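Local coordinates for protein putative methyltransferase from antibiotic biosynthesis pathway (Anabaena variabilis ATCC 29413, PDB 3EGE) that probably acts as an S-adenosylmethionine-dependent methyltransferase, with a Rossmann-like methyltransferase domain, perhaps serving an antibiotic biosynthesis pathway, at residues A[13-18]-A[202-207]; A[109-114]-A[162-167]. All coordinates share one frame; numbering follows the deposited sequence.

In the fold
Starting at the first modelled residues, the loop 13-18 precedes helix 20-30, and helix 202-206 later packs against it; contact 1 thus closes a loop of 183 intervening residues. Within that loop lie the parallel strands of the Rossmann-like sheet and the whole of contact 2. The latter closes a shorter loop of 47 residues, bringing helix 158-169 against helix 110-120 on the sheet. The two contacts therefore nest and do not cross. They sit on opposite sides of the chain's centre, nearest atoms about 17 Å apart: contact 1 ties the N-terminal loop to a later helix at the surface, contact 2 joins two helices beside strand 126-131.

Contact 1 of 2, residues A[13-18]-A[202-207]; sequences SQTRVP and AEVRAG
Glu203 and Gln14 meet through the aliphatic part of the one and the amide of the other: Gln14 NE2 lies 3.4 Å from Glu203 CB. The carboxylate takes no part, because Glu203 bends at chi2 (-84°) and carries its CD away from the loop; the amide and carboxylate planes stand 81° apart. At this exposed edge glutamine is long enough to lay its amide nitrogen against the methylenes of Glu203. The backbone of Glu203 also touches the loop, its O being 3.6 Å from the methyl CG2 of Thr15.

Val204 adds the apolar side of the same grip. Thr15 CG2 approaches its CA at 4.1 Å, and both side chains also rest on Leu187, a threonine methyl being small enough to fit against the helix. The hydroxyl of Thr15 serves differently: a water 2.5 Å from OG1, too short to be taken at face value, probably bridges to Val204 O, 2.8 Å away.

In a class I methyltransferase the central sheet is Rossmann-like, and here the loop before helix 20-30 runs near the glycine-rich turn that follows strand 37-41 and is the probable cofactor-binding motif. Ser13 touches Thr45 there, and helix 202-206 packs against the same loop.

Gly207 ends the segment where the backbones come close. A beta carbon on it would lie only 2.4 Å from Thr15 OG1, so the absence of a side chain lets the hydroxyl sit over its CA, 3.9 Å away. The Arg16 chain bends at chi2 and chi3, which place CD and NE; at its end NH1 donates to Gly207 O at 2.9 Å, reaching it nearly in line with the carbonyl bond (178°). The guanidinium has a second partner, Asp186, which forms a salt bridge with NE.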
# COMPACT_ATOMS: atom_id res chain seq x y z
N SER A 13 12.17 2.67 3.58
CA SER A 13 11.67 2.15 4.90
C SER A 13 12.40 2.85 6.07
O SER A 13 12.88 2.21 7.01
CB SER A 13 11.79 0.60 4.95
OG SER A 13 10.94 -0.02 5.93
N GLN A 14 12.51 4.18 5.95
CA GLN A 14 13.05 5.10 6.98
C GLN A 14 11.82 5.85 7.53
O GLN A 14 11.69 6.01 8.75
CB GLN A 14 14.06 6.07 6.38
CG GLN A 14 14.65 7.08 7.36
CD GLN A 14 15.31 8.26 6.66
OE1 GLN A 14 16.45 8.17 6.19
NE2 GLN A 14 14.59 9.39 6.61
N THR A 15 11.00 6.39 6.61
CA THR A 15 9.70 6.99 6.91
C THR A 15 8.54 6.00 6.62
O THR A 15 7.42 6.25 7.04
CB THR A 15 9.49 8.33 6.15
OG1 THR A 15 9.48 8.10 4.74
CG2 THR A 15 10.57 9.34 6.51
N ARG A 16 8.81 4.89 5.91
CA ARG A 16 7.81 3.84 5.59
C ARG A 16 7.98 2.66 6.55
O ARG A 16 8.18 1.52 6.16
CB ARG A 16 7.97 3.39 4.13
CG ARG A 16 7.87 4.51 3.10
CD ARG A 16 6.49 5.13 3.07
NE ARG A 16 5.47 4.18 2.63
CZ ARG A 16 5.25 3.81 1.37
NH1 ARG A 16 5.94 4.32 0.37
NH2 ARG A 16 4.30 2.94 1.09
N VAL A 17 7.85 2.98 7.83
CA VAL A 17 8.03 2.02 8.91
C VAL A 17 6.67 1.29 9.01
O VAL A 17 5.65 1.95 9.22
CB VAL A 17 8.40 2.77 10.22
CG1 VAL A 17 8.59 1.80 11.39
CG2 VAL A 17 9.65 3.72 9.99
N PRO A 18 6.64 -0.05 8.81
CA PRO A 18 5.33 -0.75 8.81
C PRO A 18 4.55 -0.52 10.10
O PRO A 18 5.13 -0.55 11.18
CB PRO A 18 5.71 -2.24 8.63
CG PRO A 18 7.06 -2.24 8.03
CD PRO A 18 7.75 -1.00 8.58
N ALA A 202 11.91 16.85 3.33
CA ALA A 202 12.51 16.14 2.19
C ALA A 202 12.51 14.62 2.34
O ALA A 202 12.22 13.91 1.38
CB ALA A 202 13.95 16.64 1.95
N GLU A 203 12.79 14.12 3.54
CA GLU A 203 12.79 12.67 3.81
C GLU A 203 11.42 12.04 3.75
O GLU A 203 11.31 10.87 3.39
CB GLU A 203 13.50 12.27 5.13
CG GLU A 203 12.98 12.85 6.46
CD GLU A 203 13.53 14.25 6.80
OE1 GLU A 203 13.72 15.12 5.89
OE2 GLU A 203 13.76 14.48 8.01
N VAL A 204 10.39 12.79 4.13
CA VAL A 204 9.01 12.28 4.06
C VAL A 204 8.65 12.16 2.58
O VAL A 204 8.14 11.12 2.14
CB VAL A 204 8.01 13.14 4.87
CG1 VAL A 204 6.56 12.67 4.67
CG2 VAL A 204 8.40 13.12 6.38
N ARG A 205 8.95 13.20 1.81
CA ARG A 205 8.72 13.18 0.35
C ARG A 205 9.54 12.10 -0.38
O ARG A 205 9.05 11.51 -1.35
CB ARG A 205 8.93 14.56 -0.25
CG ARG A 205 7.78 15.45 0.13
CD ARG A 205 7.89 16.90 -0.34
NE ARG A 205 8.84 17.67 0.45
CZ ARG A 205 10.05 18.09 0.07
NH1 ARG A 205 10.58 17.74 -1.10
NH2 ARG A 205 10.78 18.79 0.91
N ALA A 206 10.75 11.83 0.11
CA ALA A 206 11.64 10.76 -0.38
C ALA A 206 11.01 9.36 -0.29
O ALA A 206 11.26 8.52 -1.17
CB ALA A 206 12.96 10.78 0.39
N GLY A 207 10.20 9.12 0.73
CA GLY A 207 9.48 7.86 0.88
C GLY A 207 8.19 7.73 0.09
O GLY A 207 7.51 6.71 0.21
O HOH W 1 7.41 8.80 3.58

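Contact 2 of 2, residues A[109-114]-A[162-167]; sequences HLEKSF and INLLQE
Phe114 and Leu165 form the apolar centre of a helix-helix packing on the Rossmann-like sheet. Helix 110-120 belongs to the beta-alpha-beta unit between strands 97-101 and 126-131, and helix 158-169 leads into strand 172-181. The segments' axes approach to 9.2 Å and run in broadly the same direction, 42° apart. Both Phe114 and Leu165 also touch Leu128 of strand 126-131.

The apolar packing combines one CH-pi contact with close approach of the ring to the helix backbone. Leu165 CD1 sits over the centre of the Phe114 ring, 3.8 Å from the centroid, while Leu110 CG covers the opposite face nearer the rim; a flat phenylalanine ring suits the place by offering each leucine a face. Leu165 CG is anti to its backbone N (chi1 -172°), and the branch beyond it brings CD1 to the ring. Ring atom CD2 comes within 3.5 Å of Leu165 CA. Leu164, whose forked end reaches the neighbouring helix, adds a seam: its CB meets Phe114 CE2 at 3.9 Å and its CD1 meets Leu110 CD2 at 4.1 Å.

Polar groups line the outer edge. Glu111 and Glu167 bring like charges together, which probably costs some energy; Asn168 ND2 donates to Glu111 OE2, which may partly offset it. The other oxygen of that carboxylate, Glu111 OE1, lies against the methyl Leu164 CD2 at 3.5 Å.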
# COMPACT_ATOMS: atom_id res chain seq x y z
N HIS A 109 0.45 -6.31 -16.04
CA HIS A 109 -0.64 -7.21 -16.53
C HIS A 109 -1.32 -7.76 -15.29
O HIS A 109 -0.97 -8.81 -14.78
CB HIS A 109 -0.05 -8.30 -17.44
CG HIS A 109 0.67 -7.74 -18.63
ND1 HIS A 109 0.03 -7.14 -19.69
CD2 HIS A 109 2.00 -7.68 -18.91
CE1 HIS A 109 0.92 -6.75 -20.58
NE2 HIS A 109 2.12 -7.06 -20.13
N LEU A 110 -2.26 -6.97 -14.78
CA LEU A 110 -2.97 -7.25 -13.51
C LEU A 110 -3.73 -8.57 -13.49
O LEU A 110 -3.72 -9.26 -12.48
CB LEU A 110 -3.91 -6.09 -13.13
CG LEU A 110 -4.53 -6.04 -11.72
CD1 LEU A 110 -3.46 -6.08 -10.62
CD2 LEU A 110 -5.41 -4.80 -11.57
N GLU A 111 -4.36 -8.91 -14.61
CA GLU A 111 -5.14 -10.14 -14.74
C GLU A 111 -4.25 -11.38 -14.59
O GLU A 111 -4.52 -12.23 -13.75
CB GLU A 111 -5.92 -10.13 -16.05
CG GLU A 111 -6.84 -11.34 -16.24
CD GLU A 111 -8.22 -11.00 -16.82
OE1 GLU A 111 -8.39 -9.93 -17.44
OE2 GLU A 111 -9.16 -11.83 -16.62
N LYS A 112 -3.18 -11.43 -15.37
CA LYS A 112 -2.20 -12.53 -15.28
C LYS A 112 -1.56 -12.61 -13.86
O LYS A 112 -1.32 -13.71 -13.37
CB LYS A 112 -1.13 -12.37 -16.38
CG LYS A 112 -0.05 -13.47 -16.43
CD LYS A 112 -0.59 -14.83 -16.88
CE LYS A 112 0.38 -15.96 -16.53
NZ LYS A 112 1.78 -15.68 -16.97
N SER A 113 -1.30 -11.46 -13.23
CA SER A 113 -0.79 -11.42 -11.84
C SER A 113 -1.77 -12.06 -10.85
O SER A 113 -1.38 -12.82 -9.95
CB SER A 113 -0.43 -10.00 -11.40
OG SER A 113 0.56 -9.47 -12.25
N PHE A 114 -3.06 -11.78 -11.06
CA PHE A 114 -4.12 -12.41 -10.27
C PHE A 114 -4.18 -13.92 -10.49
O PHE A 114 -4.22 -14.66 -9.51
CB PHE A 114 -5.47 -11.75 -10.53
CG PHE A 114 -5.64 -10.38 -9.93
CD1 PHE A 114 -4.81 -9.86 -8.90
CD2 PHE A 114 -6.76 -9.64 -10.29
CE1 PHE A 114 -5.06 -8.62 -8.34
CE2 PHE A 114 -7.03 -8.41 -9.72
CZ PHE A 114 -6.19 -7.90 -8.74
N ILE A 162 -12.11 -5.67 -8.05
CA ILE A 162 -12.86 -6.77 -7.45
C ILE A 162 -13.25 -7.80 -8.52
O ILE A 162 -13.02 -8.99 -8.35
CB ILE A 162 -14.13 -6.28 -6.70
CG1 ILE A 162 -13.74 -5.51 -5.43
CG2 ILE A 162 -15.06 -7.49 -6.31
CD1 ILE A 162 -14.91 -4.70 -4.80
N ASN A 163 -13.83 -7.30 -9.61
CA ASN A 163 -14.24 -8.15 -10.74
C ASN A 163 -13.06 -8.96 -11.36
O ASN A 163 -13.21 -10.14 -11.59
CB ASN A 163 -14.95 -7.28 -11.79
CG ASN A 163 -15.48 -8.08 -12.98
OD1 ASN A 163 -15.82 -9.27 -12.87
ND2 ASN A 163 -15.56 -7.42 -14.13
N LEU A 164 -11.90 -8.32 -11.60
CA LEU A 164 -10.74 -9.01 -12.20
C LEU A 164 -10.20 -10.11 -11.29
O LEU A 164 -9.81 -11.17 -11.76
CB LEU A 164 -9.59 -8.05 -12.58
CG LEU A 164 -9.75 -7.10 -13.77
CD1 LEU A 164 -8.50 -6.25 -13.88
CD2 LEU A 164 -10.00 -7.82 -15.09
N LEU A 165 -10.21 -9.85 -9.98
CA LEU A 165 -9.76 -10.82 -9.01
C LEU A 165 -10.74 -11.97 -8.97
O LEU A 165 -10.34 -13.13 -9.13
CB LEU A 165 -9.62 -10.18 -7.61
CG LEU A 165 -8.96 -11.03 -6.50
CD1 LEU A 165 -7.57 -11.52 -6.93
CD2 LEU A 165 -8.88 -10.23 -5.17
N GLN A 166 -12.01 -11.63 -8.83
CA GLN A 166 -13.11 -12.59 -8.74
C GLN A 166 -13.19 -13.52 -9.97
O GLN A 166 -13.34 -14.71 -9.79
CB GLN A 166 -14.42 -11.86 -8.46
CG GLN A 166 -15.53 -12.73 -7.95
CD GLN A 166 -16.56 -11.91 -7.17
OE1 GLN A 166 -16.99 -12.34 -6.09
NE2 GLN A 166 -16.95 -10.71 -7.69
N GLU A 167 -13.03 -12.96 -11.17
CA GLU A 167 -12.97 -13.74 -12.42
C GLU A 167 -11.81 -14.74 -12.51
O GLU A 167 -11.97 -15.79 -13.12
CB GLU A 167 -12.83 -12.82 -13.64
CG GLU A 167 -14.09 -12.12 -14.05
CD GLU A 167 -13.85 -11.01 -15.09
OE1 GLU A 167 -12.69 -10.57 -15.30
OE2 GLU A 167 -14.86 -10.56 -15.68